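Side-chain contacts in DNA polymerase III subunit beta (Caulobacter crescentus, PDB 5WCE), which probably tethers DNA polymerases and other proteins to DNA as a ring-shaped head-to-tail homodimer, giving them processivity: residues 147-152 / 370-375; 178-183 / 255-260; 278-283 / 336-341; 350-355 / 359-364. One frame throughout, in Å; residues are numbered along the deposited sequence.

Contact 1. Residues 147-152 / 370-375; sequences IDKTRF and VKYVLM
Y372 lays its phenol end against K149, and its CE1 comes to the edge of the F152 ring. The hydroxyl OH donates to K149 O at 2.9 Å, lying in the carbonyl plane on a lone pair with a C=O...donor angle of 127°. Y372 OH also sits 3.6 Å from K149 CB, and the lysine chain, bent at chi2 (-78°), crosses the phenol at about a right angle and runs on to V370, where K149 CD is 3.9 Å from V370 CG1. In the sliding-clamp fold this is a junction between domains: residues 147-152 lie at the C-terminal part of helix 140-148 of the central domain, whereas 370-375 hold a strand of the C-terminal domain that pairs with strand 188-195 of the central one, so one sheet runs through both. F152 CE1 approaches Y372 CE1 at 3.8 Å; the tyrosine atom lies near the phenylalanine ring plane, which rules out a face-to-face stack. With CG set between its backbone N and carbonyl carbon (chi1 76°), F152 is directed at the tyrosine and also packs on D339 and Q343 of helix 334-343. K149 NZ makes a weak hydrogen bond to Q343 O.

Contact 2. Residues 178-183 / 255-260; sequences KLRAVA and PDYMRV
Strand 178-183 faces a loop that coils like a helix at 257-260 but lacks the full helical bonding, and the two backbones approach most closely at V182 and Y257, 8.3 Å from CA to CA, so side chains must bridge the gap. Y257 does most of this. Its first torsion places CG between the backbone N and the carbonyl carbon, and the ring reaches across to the strand. V182 lies over one face: CG2 is 3.8 Å from the ring centroid and 15° off the normal, a CH-pi contact displaced toward the hydroxyl end, as its 3.7 Å approach to Y257 CZ confirms. R180 arrives at the edge. Its chain is extended through CG and CD and bends at the third torsion, which brings NH1 to Y257 OH at 2.9 Å with an N-H...O angle of 163°. The hydroxyl lies close to the guanidinium plane, and that plane is turned 66° from the phenol ring, so this is an edge-on hydrogen bond and no stack. The methyl CE of M258 reaches R180 NH1 at 4.0 Å. Replacing Y257 by an alanine would probably leave R180 NH1 without this acceptor and open a gap beside V182. The contact joins the central-domain sheet to the chain leading into the C-terminal domain. Y257 OH also hydrogen-bonds H169 NE2, while R180 NH2 forms salt bridges with E193 and E173. These carboxylates probably offset the charge of the buried guanidinium, while its NH1 is taken up by the phenol oxygen that H169 also holds.

Contact 3. Residues 278-283 / 336-341; sequences KAVDRV and YLLDVC
V280 packs against L337 and L338 where two helices of the C-terminal clamp domain run side by side, the helix pair that each domain of this fold sets against its sheets. The axes of the short segments 278-283 and 336-341 approach to 10.1 Å, their directions differing by 154°, close to antiparallel.

The apolar contacts centre on V280. Its CG1, anti to the backbone N (chi1 176°), meets L338 CG at 3.8 Å, and the two side chains run alongside one another, pointing opposite ways. The other branch, CG2, turns to L337 CD2 at 3.9 Å, forking the valine between neighbouring leucines. Cutting L338 back to an alanine is likely to open a gap beside V280 CG1 and uncover the backbone at D281.

No hydrogen bond links the two segments; the polar ends of D281 and R282 find partners outside them. D281 OD1 forms a salt bridge with K87 NZ of the second subunit, and R282 NH1 donates to K87 O of that subunit, while R282 NE pairs with intrachain E317. Helix 273-284 thus faces its helix partner with V280 and the subunit interface with D281 and R282. At the patch margin, L338 CD2 lies 4.1 Å from D281 N.

Contact 4. Residues 350-355 / 359-364; sequences EFRFAD and PTLVVD
This is the backbone pairing of an antiparallel beta hairpin, strands 348-353 and 360-364, within the sheet that spans the central and C-terminal domains of the clamp. The axes of the short segments lie 4.7 Å apart. E350 with V363 and R352 with L361 are hydrogen-bonded pairs, F351 with V362 the non-hydrogen-bonded pair between them. The four bonds are nearly straight; R352 N to L361 O, for example, measures 2.8 Å at 172°.

On the face carrying F351 and V362, both methyls of V362 lie on one side of the F351 ring. V362 CG1 stands 4.2 Å from the F351 ring centroid and 9° off its normal, a CH-pi contact over the middle of the face, while CG2 touches F351 CE2. F353 passes obliquely by T360 and meets the F328 ring edge-to-face.

On the other face the charged E350 and R352 lie beside the aliphatic V363 and L361. E350, fully extended with CG anti to the backbone N (chi1 178°), lies alongside V363 CG2, and R352 grips its carboxylate side-on: NE and NH2 both converge on OE2, NE on the anti side and NH2 on the syn side. Both donors lie out of the carboxylate plane, NH2 the more so, and both bonds are bent because two nitrogens share one oxygen. The salt bridge is short, 2.6 Å from R352 NE to E350 OE2. Near the turn a water accepts from A354 N and donates to D355 O, and it lies 3.2 Å from T360 OG1.

In the fold
Contacts 1, 2 and 4 all reach the sheet shared by the central and C-terminal domains, whereas contact 3 pairs helices. Contacts 2 and 4 are the more buried: the first holds a tyrosine-arginine hydrogen bond between domains, the second relies on regular backbone bonding within one domain. Contacts 1 and 3 are only partly buried, and of the four, contact 3 alone touches the second subunit. Contacts 1 and 4 sit on adjacent strands, joined by probable hydrogen bonds such as Y372 O to V362 N. Helix 334-343 of contact 3 packs on both, V340 CG1 meeting V362 CG1 at 3.6 Å. Contacts 2 and 3 do not touch, their nearest atoms being about 10 Å apart.

Contact 1. Residues 147-152 / 370-375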
loop_
_atom_site.group_PDB
_atom_site.type_symbol
_atom_site.label_atom_id
_atom_site.label_comp_id
_atom_site.label_asym_id
_atom_site.label_seq_id
_atom_site.Cartn_x
_atom_site.Cartn_y
_atom_site.Cartn_z
ATOM N N ILE A 147 9.550 22.598 3.791
ATOM C CA ILE A 147 8.404 21.839 3.413
ATOM C C ILE A 147 8.107 20.691 4.400
ATOM O O ILE A 147 6.967 20.549 4.897
ATOM C CB ILE A 147 8.520 21.309 1.944
ATOM C CG1 ILE A 147 8.468 22.485 0.978
ATOM C CG2 ILE A 147 7.423 20.323 1.632
ATOM C CD1 ILE A 147 8.948 22.137 -0.440
ATOM N N ASP A 148 9.118 19.875 4.679
ATOM C CA ASP A 148 8.885 18.690 5.528
ATOM C C ASP A 148 8.445 19.041 6.975
ATOM O O ASP A 148 7.652 18.311 7.571
ATOM C CB ASP A 148 10.091 17.769 5.552
ATOM C CG ASP A 148 10.300 16.994 4.213
ATOM O OD1 ASP A 148 9.464 17.145 3.290
ATOM O OD2 ASP A 148 11.346 16.300 4.109
ATOM N N LYS A 149 8.928 20.147 7.498
ATOM C CA LYS A 149 8.499 20.656 8.813
ATOM C C LYS A 149 7.067 21.161 8.883
ATOM O O LYS A 149 6.537 21.310 9.977
ATOM C CB LYS A 149 9.440 21.744 9.301
ATOM C CG LYS A 149 10.887 21.326 9.513
ATOM C CD LYS A 149 11.072 20.557 10.813
ATOM C CE LYS A 149 12.540 20.374 11.101
ATOM N NZ LYS A 149 12.716 19.375 12.186
ATOM N N THR A 150 6.425 21.466 7.746
ATOM C CA THR A 150 5.116 22.137 7.754
ATOM C C THR A 150 3.995 21.487 6.947
ATOM O O THR A 150 2.841 21.732 7.218
ATOM C CB THR A 150 5.248 23.572 7.223
ATOM O OG1 THR A 150 5.759 23.532 5.874
ATOM C CG2 THR A 150 6.184 24.372 8.114
ATOM N N ARG A 151 4.301 20.663 5.948
ATOM C CA ARG A 151 3.266 20.383 4.932
ATOM C C ARG A 151 2.139 19.486 5.463
ATOM O O ARG A 151 1.021 19.560 4.997
ATOM C CB ARG A 151 3.886 19.787 3.674
ATOM C CG ARG A 151 4.244 18.363 3.770
ATOM C CD ARG A 151 4.935 17.794 2.554
ATOM N NE ARG A 151 4.019 17.327 1.563
ATOM C CZ ARG A 151 4.262 16.323 0.702
ATOM N NH1 ARG A 151 5.423 15.650 0.696
ATOM N NH2 ARG A 151 3.316 15.993 -0.144
ATOM N N PHE A 152 2.434 18.721 6.513
ATOM C CA PHE A 152 1.434 17.885 7.178
ATOM C C PHE A 152 0.265 18.708 7.683
ATOM O O PHE A 152 -0.839 18.200 7.782
ATOM C CB PHE A 152 2.078 17.079 8.328
ATOM C CG PHE A 152 2.359 17.912 9.567
ATOM C CD1 PHE A 152 3.555 18.609 9.709
ATOM C CD2 PHE A 152 1.387 18.062 10.556
ATOM C CE1 PHE A 152 3.801 19.422 10.820
ATOM C CE2 PHE A 152 1.628 18.865 11.671
ATOM C CZ PHE A 152 2.830 19.513 11.815
ATOM N N VAL A 370 11.448 26.469 14.102
ATOM C CA VAL A 370 10.101 25.942 13.935
ATOM C C VAL A 370 9.197 26.330 15.120
ATOM O O VAL A 370 9.715 26.617 16.218
ATOM C CB VAL A 370 10.084 24.432 13.722
ATOM C CG1 VAL A 370 10.960 24.066 12.540
ATOM C CG2 VAL A 370 10.597 23.690 14.963
ATOM N N LYS A 371 7.916 26.462 14.857
ATOM C CA LYS A 371 6.887 26.612 15.895
ATOM C C LYS A 371 5.703 25.758 15.506
ATOM O O LYS A 371 5.275 25.758 14.328
ATOM C CB LYS A 371 6.463 28.089 16.076
ATOM C CG LYS A 371 7.563 28.978 16.608
ATOM C CD LYS A 371 7.085 30.430 16.758
ATOM C CE LYS A 371 8.159 31.415 17.246
ATOM N NZ LYS A 371 8.984 31.973 16.144
ATOM N N TYR A 372 5.110 25.062 16.493
ATOM C CA TYR A 372 3.842 24.367 16.274
ATOM C C TYR A 372 2.766 24.882 17.259
ATOM O O TYR A 372 3.061 25.234 18.414
ATOM C CB TYR A 372 3.993 22.876 16.403
ATOM C CG TYR A 372 5.005 22.386 15.410
ATOM C CD1 TYR A 372 4.650 22.199 14.075
ATOM C CD2 TYR A 372 6.323 22.208 15.776
ATOM C CE1 TYR A 372 5.620 21.816 13.144
ATOM C CE2 TYR A 372 7.290 21.870 14.832
ATOM C CZ TYR A 372 6.886 21.670 13.515
ATOM O OH TYR A 372 7.825 21.296 12.538
ATOM N N VAL A 373 1.561 24.977 16.744
ATOM C CA VAL A 373 0.418 25.420 17.510
ATOM C C VAL A 373 -0.640 24.288 17.427
ATOM O O VAL A 373 -0.993 23.791 16.314
ATOM C CB VAL A 373 -0.188 26.750 17.044
ATOM C CG1 VAL A 373 -1.269 27.213 18.007
ATOM C CG2 VAL A 373 0.872 27.842 16.954
ATOM N N LEU A 374 -1.100 23.886 18.608
ATOM C CA LEU A 374 -2.228 22.962 18.782
ATOM C C LEU A 374 -3.394 23.690 19.415
ATOM O O LEU A 374 -3.193 24.454 20.364
ATOM C CB LEU A 374 -1.860 21.800 19.696
ATOM C CG LEU A 374 -0.771 20.878 19.130
ATOM C CD1 LEU A 374 -0.156 20.018 20.236
ATOM C CD2 LEU A 374 -1.325 20.068 17.991
ATOM N N MET A 375 -4.580 23.425 18.853
ATOM C CA MET A 375 -5.803 24.027 19.328
ATOM C C MET A 375 -6.511 23.015 20.238
ATOM O O MET A 375 -6.695 21.866 19.873
ATOM C CB MET A 375 -6.662 24.434 18.154
ATOM C CG MET A 375 -5.895 25.352 17.173
ATOM S SD MET A 375 -5.294 26.854 17.975
ATOM C CE MET A 375 -6.902 27.552 18.333
#

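Contact 2. Residues 178-183 / 255-260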
loop_
_atom_site.group_PDB
_atom_site.type_symbol
_atom_site.label_atom_id
_atom_site.label_comp_id
_atom_site.label_asym_id
_atom_site.label_seq_id
_atom_site.Cartn_x
_atom_site.Cartn_y
_atom_site.Cartn_z
ATOM N N LYS A 178 13.912 36.451 7.558
ATOM C CA LYS A 178 13.717 35.011 7.405
ATOM C C LYS A 178 12.797 34.693 6.236
ATOM O O LYS A 178 11.821 35.363 6.059
ATOM C CB LYS A 178 13.148 34.473 8.700
ATOM C CG LYS A 178 14.257 34.482 9.746
ATOM C CD LYS A 178 13.747 34.833 11.091
ATOM C CE LYS A 178 14.911 34.768 12.070
ATOM N NZ LYS A 178 14.321 34.675 13.407
ATOM N N LEU A 179 13.141 33.681 5.453
ATOM C CA LEU A 179 12.183 33.026 4.548
ATOM C C LEU A 179 11.381 32.000 5.383
ATOM O O LEU A 179 11.979 31.083 5.950
ATOM C CB LEU A 179 12.914 32.349 3.398
ATOM C CG LEU A 179 12.072 31.620 2.344
ATOM C CD1 LEU A 179 11.150 32.587 1.654
ATOM C CD2 LEU A 179 12.947 30.937 1.311
ATOM N N ARG A 180 10.050 32.163 5.415
ATOM C CA ARG A 180 9.179 31.434 6.321
ATOM C C ARG A 180 8.060 30.718 5.549
ATOM O O ARG A 180 7.526 31.249 4.571
ATOM C CB ARG A 180 8.564 32.406 7.360
ATOM C CG ARG A 180 7.601 31.744 8.360
ATOM C CD ARG A 180 7.037 32.778 9.318
ATOM N NE ARG A 180 8.019 33.170 10.314
ATOM C CZ ARG A 180 7.781 34.025 11.327
ATOM N NH1 ARG A 180 6.591 34.629 11.468
ATOM N NH2 ARG A 180 8.748 34.297 12.205
ATOM N N ALA A 181 7.738 29.522 5.979
ATOM C CA ALA A 181 6.621 28.759 5.476
ATOM C C ALA A 181 5.652 28.492 6.636
ATOM O O ALA A 181 6.087 28.026 7.705
ATOM C CB ALA A 181 7.103 27.463 4.873
ATOM N N VAL A 182 4.381 28.809 6.427
ATOM C CA VAL A 182 3.320 28.581 7.438
ATOM C C VAL A 182 2.184 27.775 6.796
ATOM O O VAL A 182 1.740 28.081 5.677
ATOM C CB VAL A 182 2.741 29.868 8.016
ATOM C CG1 VAL A 182 1.535 29.564 8.903
ATOM C CG2 VAL A 182 3.786 30.612 8.820
ATOM N N ALA A 183 1.772 26.705 7.477
ATOM C CA ALA A 183 0.644 25.878 7.036
ATOM C C ALA A 183 -0.359 25.798 8.180
ATOM O O ALA A 183 0.031 25.666 9.348
ATOM C CB ALA A 183 1.106 24.483 6.677
ATOM N N PRO A 255 -4.580 34.019 6.458
ATOM C CA PRO A 255 -4.964 34.641 7.727
ATOM C C PRO A 255 -3.796 35.253 8.499
ATOM O O PRO A 255 -2.625 34.891 8.286
ATOM C CB PRO A 255 -5.605 33.492 8.513
ATOM C CG PRO A 255 -5.222 32.248 7.794
ATOM C CD PRO A 255 -5.108 32.643 6.351
ATOM N N ASP A 256 -4.124 36.207 9.351
ATOM C CA ASP A 256 -3.156 36.831 10.253
ATOM C C ASP A 256 -2.741 35.794 11.328
ATOM O O ASP A 256 -3.145 35.899 12.487
ATOM C CB ASP A 256 -3.746 38.118 10.869
ATOM C CG ASP A 256 -2.724 38.920 11.688
ATOM O OD1 ASP A 256 -1.539 38.531 11.794
ATOM O OD2 ASP A 256 -3.133 39.934 12.286
ATOM N N TYR A 257 -1.914 34.822 10.920
ATOM C CA TYR A 257 -1.478 33.742 11.774
ATOM C C TYR A 257 -0.667 34.229 12.966
ATOM O O TYR A 257 -0.654 33.538 13.995
ATOM C CB TYR A 257 -0.678 32.671 10.976
ATOM C CG TYR A 257 0.658 33.169 10.556
ATOM C CD1 TYR A 257 1.719 33.137 11.430
ATOM C CD2 TYR A 257 0.861 33.730 9.298
ATOM C CE1 TYR A 257 2.964 33.626 11.078
ATOM C CE2 TYR A 257 2.110 34.218 8.947
ATOM C CZ TYR A 257 3.159 34.155 9.839
ATOM O OH TYR A 257 4.380 34.671 9.516
ATOM N N MET A 258 0.004 35.386 12.858
ATOM C CA MET A 258 0.718 35.943 14.020
ATOM C C MET A 258 -0.211 36.111 15.252
ATOM O O MET A 258 0.242 35.953 16.378
ATOM C CB MET A 258 1.472 37.229 13.660
ATOM C CG MET A 258 2.668 36.920 12.746
ATOM S SD MET A 258 3.427 38.343 11.945
ATOM C CE MET A 258 4.122 37.597 10.486
ATOM N N ARG A 259 -1.508 36.322 15.011
ATOM C CA ARG A 259 -2.518 36.476 16.079
ATOM C C ARG A 259 -2.896 35.173 16.779
ATOM O O ARG A 259 -3.403 35.168 17.905
ATOM C CB ARG A 259 -3.790 37.132 15.507
ATOM N N VAL A 260 -2.630 34.070 16.100
ATOM C CA VAL A 260 -2.943 32.732 16.558
ATOM C C VAL A 260 -1.760 32.118 17.328
ATOM O O VAL A 260 -1.951 31.217 18.136
ATOM C CB VAL A 260 -3.286 31.828 15.344
ATOM C CG1 VAL A 260 -3.801 30.474 15.821
ATOM C CG2 VAL A 260 -4.336 32.506 14.451
#

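Contact 3. Residues 278-283 / 336-341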
loop_
_atom_site.group_PDB
_atom_site.type_symbol
_atom_site.label_atom_id
_atom_site.label_comp_id
_atom_site.label_asym_id
_atom_site.label_seq_id
_atom_site.Cartn_x
_atom_site.Cartn_y
_atom_site.Cartn_z
ATOM N N LYS A 278 5.012 7.771 22.426
ATOM C CA LYS A 278 4.659 6.354 22.552
ATOM C C LYS A 278 3.475 6.156 23.445
ATOM O O LYS A 278 2.610 5.328 23.137
ATOM C CB LYS A 278 5.850 5.499 23.007
ATOM C CG LYS A 278 6.781 5.241 21.841
ATOM C CD LYS A 278 8.074 4.624 22.315
ATOM C CE LYS A 278 8.982 4.374 21.126
ATOM N NZ LYS A 278 10.308 4.075 21.717
ATOM N N ALA A 279 3.408 6.946 24.516
ATOM C CA ALA A 279 2.285 6.888 25.440
ATOM C C ALA A 279 1.017 7.389 24.794
ATOM O O ALA A 279 0.004 6.731 24.915
ATOM C CB ALA A 279 2.570 7.636 26.725
ATOM N N VAL A 280 1.055 8.545 24.129
ATOM C CA VAL A 280 -0.099 9.032 23.386
ATOM C C VAL A 280 -0.595 7.988 22.378
ATOM O O VAL A 280 -1.770 7.731 22.291
ATOM C CB VAL A 280 0.187 10.344 22.630
ATOM C CG1 VAL A 280 -1.014 10.760 21.779
ATOM C CG2 VAL A 280 0.515 11.463 23.631
ATOM N N ASP A 281 0.321 7.452 21.587
ATOM C CA ASP A 281 0.002 6.430 20.612
ATOM C C ASP A 281 -0.630 5.191 21.264
ATOM O O ASP A 281 -1.656 4.685 20.774
ATOM C CB ASP A 281 1.282 6.088 19.848
ATOM C CG ASP A 281 1.042 5.180 18.662
ATOM O OD1 ASP A 281 -0.038 5.227 18.074
ATOM O OD2 ASP A 281 1.950 4.392 18.361
ATOM N N ARG A 282 -0.082 4.734 22.390
ATOM C CA ARG A 282 -0.694 3.644 23.133
ATOM C C ARG A 282 -2.138 3.889 23.539
ATOM O O ARG A 282 -3.031 3.080 23.225
ATOM C CB ARG A 282 0.083 3.302 24.407
ATOM C CG ARG A 282 1.095 2.236 24.239
ATOM C CD ARG A 282 1.620 1.776 25.567
ATOM N NE ARG A 282 2.466 2.812 26.158
ATOM C CZ ARG A 282 3.732 3.064 25.830
ATOM N NH1 ARG A 282 4.356 2.364 24.889
ATOM N NH2 ARG A 282 4.376 4.042 26.469
ATOM N N VAL A 283 -2.376 4.995 24.268
ATOM C CA VAL A 283 -3.717 5.241 24.804
ATOM C C VAL A 283 -4.721 5.500 23.686
ATOM O O VAL A 283 -5.888 5.147 23.841
ATOM C CB VAL A 283 -3.747 6.347 25.860
ATOM C CG1 VAL A 283 -2.960 5.919 27.084
ATOM C CG2 VAL A 283 -3.247 7.665 25.335
ATOM N N TYR A 336 -3.143 15.033 15.715
ATOM C CA TYR A 336 -2.483 16.317 15.632
ATOM C C TYR A 336 -1.309 16.418 16.620
ATOM O O TYR A 336 -0.243 16.963 16.290
ATOM C CB TYR A 336 -3.497 17.479 15.828
ATOM C CG TYR A 336 -4.628 17.539 14.820
ATOM C CD1 TYR A 336 -4.575 16.836 13.586
ATOM C CD2 TYR A 336 -5.785 18.240 15.107
ATOM C CE1 TYR A 336 -5.623 16.869 12.701
ATOM C CE2 TYR A 336 -6.842 18.270 14.202
ATOM C CZ TYR A 336 -6.730 17.583 12.993
ATOM O OH TYR A 336 -7.792 17.620 12.131
ATOM N N LEU A 337 -1.491 15.887 17.830
ATOM C CA LEU A 337 -0.415 15.876 18.811
ATOM C C LEU A 337 0.741 14.999 18.352
ATOM O O LEU A 337 1.909 15.389 18.386
ATOM C CB LEU A 337 -0.980 15.406 20.133
ATOM C CG LEU A 337 -0.130 15.269 21.352
ATOM C CD1 LEU A 337 0.630 16.565 21.617
ATOM C CD2 LEU A 337 -1.009 14.865 22.550
ATOM N N LEU A 338 0.420 13.808 17.888
ATOM C CA LEU A 338 1.455 12.897 17.348
ATOM C C LEU A 338 2.151 13.499 16.160
ATOM O O LEU A 338 3.352 13.320 16.011
ATOM C CB LEU A 338 0.855 11.534 17.032
ATOM C CG LEU A 338 0.486 10.751 18.277
ATOM C CD1 LEU A 338 -0.333 9.561 17.852
ATOM C CD2 LEU A 338 1.729 10.355 19.071
ATOM N N ASP A 339 1.437 14.234 15.328
ATOM C CA ASP A 339 2.069 14.922 14.180
ATOM C C ASP A 339 3.156 15.886 14.617
ATOM O O ASP A 339 4.281 15.917 14.085
ATOM C CB ASP A 339 1.006 15.660 13.354
ATOM C CG ASP A 339 0.166 14.743 12.466
ATOM O OD1 ASP A 339 0.493 13.550 12.266
ATOM O OD2 ASP A 339 -0.890 15.238 12.049
ATOM N N VAL A 340 2.858 16.665 15.653
ATOM C CA VAL A 340 3.855 17.545 16.228
ATOM C C VAL A 340 5.021 16.797 16.833
ATOM O O VAL A 340 6.175 17.147 16.547
ATOM C CB VAL A 340 3.211 18.510 17.274
ATOM C CG1 VAL A 340 4.310 19.309 17.966
ATOM C CG2 VAL A 340 2.258 19.419 16.569
ATOM N N CYS A 341 4.773 15.780 17.669
ATOM C CA CYS A 341 5.862 15.020 18.238
ATOM C C CYS A 341 6.747 14.398 17.125
ATOM O O CYS A 341 7.957 14.286 17.276
ATOM C CB CYS A 341 5.351 13.906 19.160
ATOM S SG CYS A 341 4.537 14.551 20.645
#

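Contact 4. Residues 350-355 / 359-364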
loop_
_atom_site.group_PDB
_atom_site.type_symbol
_atom_site.label_atom_id
_atom_site.label_comp_id
_atom_site.label_asym_id
_atom_site.label_seq_id
_atom_site.Cartn_x
_atom_site.Cartn_y
_atom_site.Cartn_z
ATOM N N GLU A 350 9.151 20.954 24.228
ATOM C CA GLU A 350 8.679 21.967 25.170
ATOM C C GLU A 350 7.316 22.440 24.752
ATOM O O GLU A 350 7.112 22.915 23.588
ATOM C CB GLU A 350 9.646 23.159 25.255
ATOM C CG GLU A 350 9.210 24.279 26.179
ATOM C CD GLU A 350 10.202 25.447 26.195
ATOM O OE1 GLU A 350 11.389 25.202 26.162
ATOM O OE2 GLU A 350 9.793 26.632 26.175
ATOM N N PHE A 351 6.388 22.394 25.711
ATOM C CA PHE A 351 5.026 22.854 25.519
ATOM C C PHE A 351 4.798 24.093 26.368
ATOM O O PHE A 351 5.224 24.140 27.557
ATOM C CB PHE A 351 4.026 21.792 25.982
ATOM C CG PHE A 351 3.932 20.616 25.091
ATOM C CD1 PHE A 351 5.005 19.680 25.018
ATOM C CD2 PHE A 351 2.789 20.376 24.356
ATOM C CE1 PHE A 351 4.888 18.553 24.214
ATOM C CE2 PHE A 351 2.700 19.258 23.549
ATOM C CZ PHE A 351 3.768 18.384 23.448
ATOM N N ARG A 352 4.124 25.074 25.786
ATOM C CA ARG A 352 3.716 26.297 26.504
ATOM C C ARG A 352 2.203 26.467 26.467
ATOM O O ARG A 352 1.608 26.676 25.403
ATOM C CB ARG A 352 4.414 27.529 25.951
ATOM C CG ARG A 352 5.917 27.320 25.869
ATOM C CD ARG A 352 6.646 28.628 25.579
ATOM N NE ARG A 352 8.065 28.362 25.398
ATOM C CZ ARG A 352 8.929 29.206 24.839
ATOM N NH1 ARG A 352 8.541 30.403 24.400
ATOM N NH2 ARG A 352 10.211 28.875 24.720
ATOM N N PHE A 353 1.585 26.409 27.637
ATOM C CA PHE A 353 0.144 26.472 27.776
ATOM C C PHE A 353 -0.275 27.774 28.447
ATOM O O PHE A 353 0.512 28.385 29.190
ATOM C CB PHE A 353 -0.359 25.333 28.697
ATOM C CG PHE A 353 0.003 23.935 28.278
ATOM C CD1 PHE A 353 1.174 23.340 28.693
ATOM C CD2 PHE A 353 -0.874 23.184 27.501
ATOM C CE1 PHE A 353 1.489 22.031 28.334
ATOM C CE2 PHE A 353 -0.545 21.859 27.151
ATOM C CZ PHE A 353 0.617 21.288 27.565
ATOM N N ALA A 354 -1.483 28.220 28.148
ATOM C CA ALA A 354 -2.114 29.337 28.883
ATOM C C ALA A 354 -3.285 28.714 29.651
ATOM O O ALA A 354 -3.046 28.106 30.672
ATOM C CB ALA A 354 -2.519 30.462 27.972
ATOM N N ASP A 355 -4.523 28.841 29.197
ATOM C CA ASP A 355 -5.666 28.177 29.843
ATOM C C ASP A 355 -6.099 27.024 28.942
ATOM O O ASP A 355 -5.576 26.897 27.805
ATOM C CB ASP A 355 -6.794 29.172 30.132
ATOM C CG ASP A 355 -7.277 29.866 28.926
ATOM O OD1 ASP A 355 -8.036 29.265 28.157
ATOM O OD2 ASP A 355 -6.881 31.034 28.728
ATOM N N PRO A 359 -4.899 28.420 22.495
ATOM C CA PRO A 359 -3.871 27.724 21.716
ATOM C C PRO A 359 -2.620 27.401 22.532
ATOM O O PRO A 359 -2.196 28.216 23.356
ATOM C CB PRO A 359 -3.526 28.737 20.595
ATOM C CG PRO A 359 -4.742 29.594 20.493
ATOM C CD PRO A 359 -5.258 29.725 21.907
ATOM N N THR A 360 -1.986 26.263 22.213
ATOM C CA THR A 360 -0.833 25.785 22.869
ATOM C C THR A 360 0.331 25.831 21.888
ATOM O O THR A 360 0.184 25.432 20.781
ATOM C CB THR A 360 -1.086 24.336 23.359
ATOM O OG1 THR A 360 -2.125 24.351 24.350
ATOM C CG2 THR A 360 0.098 23.739 23.975
ATOM N N LEU A 361 1.489 26.293 22.348
ATOM C CA LEU A 361 2.711 26.388 21.533
ATOM C C LEU A 361 3.564 25.187 21.860
ATOM O O LEU A 361 3.699 24.801 23.042
ATOM C CB LEU A 361 3.498 27.658 21.896
ATOM C CG LEU A 361 4.715 27.998 21.077
ATOM C CD1 LEU A 361 4.236 28.320 19.683
ATOM C CD2 LEU A 361 5.476 29.213 21.605
ATOM N N VAL A 362 4.138 24.575 20.835
ATOM C CA VAL A 362 5.144 23.543 21.029
ATOM C C VAL A 362 6.407 24.011 20.329
ATOM O O VAL A 362 6.359 24.423 19.128
ATOM C CB VAL A 362 4.698 22.196 20.448
ATOM C CG1 VAL A 362 5.681 21.104 20.829
ATOM C CG2 VAL A 362 3.292 21.857 20.943
ATOM N N VAL A 363 7.506 24.005 21.058
ATOM C CA VAL A 363 8.788 24.418 20.510
ATOM C C VAL A 363 9.783 23.277 20.610
ATOM O O VAL A 363 9.652 22.384 21.449
ATOM C CB VAL A 363 9.356 25.713 21.099
ATOM C CG1 VAL A 363 8.456 26.931 20.813
ATOM C CG2 VAL A 363 9.639 25.615 22.531
ATOM N N ASP A 364 10.766 23.314 19.720
ATOM C CA ASP A 364 11.753 22.271 19.584
ATOM C C ASP A 364 13.074 22.848 20.098
ATOM O O ASP A 364 13.672 23.722 19.431
ATOM C CB ASP A 364 11.933 21.856 18.128
ATOM C CG ASP A 364 12.883 20.697 17.977
ATOM O OD1 ASP A 364 13.734 20.477 18.900
ATOM O OD2 ASP A 364 12.823 20.008 16.927
HETATM O O HOH W 1 -3.130 26.422 26.609
#